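Putative acyl-CoA N-acyltransferase (Klebsiella pneumoniae subsp. pneumoniae, PDB 3LOD) probably transfers an acyl group from acyl-coenzyme A to an amine of an as yet unidentified substrate. Local coordinates at residues I6-P11 against I50-R55. Residues are numbered along the deposited sequence; the frame is centred on the assembly and turned at random.
Sequences ITDIAP and IALAIR
Thr7 and Ala53 face each other as an antiparallel hydrogen-bonded pair, tied by two backbone bonds: Thr7 N to Ala53 O at 3.1 Å and Ala53 N to Thr7 O at 2.8 Å. Thr7 also uses its side chain. Its OG1 sits between the backbone N and the carbonyl carbon (chi1 67°), where it accepts from Arg55 NH1 at 3.0 Å, lying in the guanidinium plane and at its edge. The same hydroxyl donates to Asp8 O, coming from above that carbonyl plane, so one oxygen accepts from Arg55 of the neighbouring strand and donates within its own. The Arg55 chain bends at chi3 (82°) and crosses the Thr7 side chain at about a right angle.

After Asp8, residues 9-11 leave the strand, but Ile9 N still reaches Ala51 O at 3.2 Å, from well above the carbonyl plane. Ile9 then lies over the neighbouring strand, with CD1 3.6 Å from Ala51 CB and CG1 equally near Ala53 CB. This is the N-terminal edge of the GNAT fold: strand 5-8 is outermost in the mixed sheet, antiparallel to 49-55, and the chain passes through a short loop into helix 14-26, whose Phe16 touches Ile9 and Pro11.

On the opposite face, Ile6 CG2 meets Leu52 CD1 at 4.2 Å, while Leu52 also packs against Leu95, Ala98 and Leu99 of helix 91-104. Farther out, a salt bridge from NH2 to Glu15 and a hydrogen bond from NE to Gly59 O probably help hold the Arg55 guanidinium with NH1 facing Thr7.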
# COMPACT_ATOMS: atom_id res chain seq x y z
N ILE A 6 2.95 14.10 -0.36
CA ILE A 6 1.89 13.04 -0.42
C ILE A 6 0.49 13.59 -0.71
O ILE A 6 0.03 14.53 -0.04
CB ILE A 6 1.79 12.22 0.88
CG1 ILE A 6 2.58 10.94 0.75
CG2 ILE A 6 0.38 11.77 1.11
CD1 ILE A 6 3.55 10.80 1.80
N THR A 7 -0.20 13.01 -1.67
CA THR A 7 -1.51 13.56 -2.04
C THR A 7 -2.43 12.45 -2.38
O THR A 7 -1.97 11.39 -2.78
CB THR A 7 -1.45 14.42 -3.34
OG1 THR A 7 -1.15 13.58 -4.48
CG2 THR A 7 -0.46 15.60 -3.23
N ASP A 8 -3.73 12.72 -2.30
CA ASP A 8 -4.72 11.79 -2.80
C ASP A 8 -4.43 11.54 -4.29
O ASP A 8 -3.81 12.38 -4.94
CB ASP A 8 -6.13 12.37 -2.64
CG ASP A 8 -6.75 12.08 -1.25
OD1 ASP A 8 -6.24 11.19 -0.54
OD2 ASP A 8 -7.78 12.73 -0.89
N ILE A 9 -4.82 10.36 -4.79
CA ILE A 9 -4.99 10.10 -6.22
C ILE A 9 -6.19 9.20 -6.49
O ILE A 9 -6.49 8.26 -5.76
CB ILE A 9 -3.75 9.39 -6.95
CG1 ILE A 9 -2.86 8.69 -5.97
CG2 ILE A 9 -2.95 10.25 -8.00
CD1 ILE A 9 -3.37 7.38 -5.76
N ALA A 10 -6.85 9.50 -7.60
CA ALA A 10 -7.82 8.61 -8.24
C ALA A 10 -7.07 7.34 -8.69
O ALA A 10 -6.03 7.42 -9.35
CB ALA A 10 -8.50 9.35 -9.48
N PRO A 11 -7.57 6.16 -8.30
CA PRO A 11 -7.03 4.92 -8.87
C PRO A 11 -7.20 4.87 -10.41
O PRO A 11 -6.73 3.93 -11.04
CB PRO A 11 -7.88 3.83 -8.20
CG PRO A 11 -9.07 4.53 -7.66
CD PRO A 11 -8.57 5.88 -7.25
N ILE A 50 -8.98 4.15 -0.06
CA ILE A 50 -8.03 5.24 0.13
C ILE A 50 -6.84 4.95 -0.77
O ILE A 50 -6.28 3.83 -0.75
CB ILE A 50 -7.49 5.30 1.58
CG1 ILE A 50 -8.59 5.72 2.56
CG2 ILE A 50 -6.28 6.24 1.72
CD1 ILE A 50 -8.24 5.22 3.96
N ALA A 51 -6.43 5.97 -1.51
CA ALA A 51 -5.34 5.84 -2.43
C ALA A 51 -4.52 7.12 -2.36
O ALA A 51 -5.07 8.24 -2.44
CB ALA A 51 -5.89 5.66 -3.80
N LEU A 52 -3.21 6.94 -2.25
CA LEU A 52 -2.27 8.07 -2.10
C LEU A 52 -1.06 7.94 -3.03
O LEU A 52 -0.69 6.82 -3.43
CB LEU A 52 -1.75 8.10 -0.65
CG LEU A 52 -2.74 8.30 0.50
CD1 LEU A 52 -2.03 8.37 1.88
CD2 LEU A 52 -3.65 9.51 0.30
N ALA A 53 -0.41 9.07 -3.32
CA ALA A 53 0.84 9.08 -4.14
C ALA A 53 1.94 9.88 -3.47
O ALA A 53 1.65 10.82 -2.73
CB ALA A 53 0.56 9.65 -5.50
N ILE A 54 3.19 9.51 -3.73
CA ILE A 54 4.33 10.35 -3.35
C ILE A 54 4.95 10.95 -4.57
O ILE A 54 5.23 10.27 -5.56
CB ILE A 54 5.44 9.59 -2.68
CG1 ILE A 54 4.94 8.32 -2.12
CG2 ILE A 54 6.09 10.38 -1.51
CD1 ILE A 54 6.07 7.36 -2.10
N ARG A 55 5.24 12.23 -4.46
CA ARG A 55 5.63 13.04 -5.57
C ARG A 55 6.97 13.63 -5.27
O ARG A 55 7.25 14.02 -4.14
CB ARG A 55 4.59 14.13 -5.81
CG ARG A 55 3.15 13.66 -5.55
CD ARG A 55 2.07 14.59 -6.10
NE ARG A 55 1.89 14.31 -7.51
CZ ARG A 55 0.85 13.68 -8.07
NH1 ARG A 55 -0.20 13.28 -7.35
NH2 ARG A 55 0.85 13.49 -9.39
O HOH W 1 -3.26 13.66 -7.69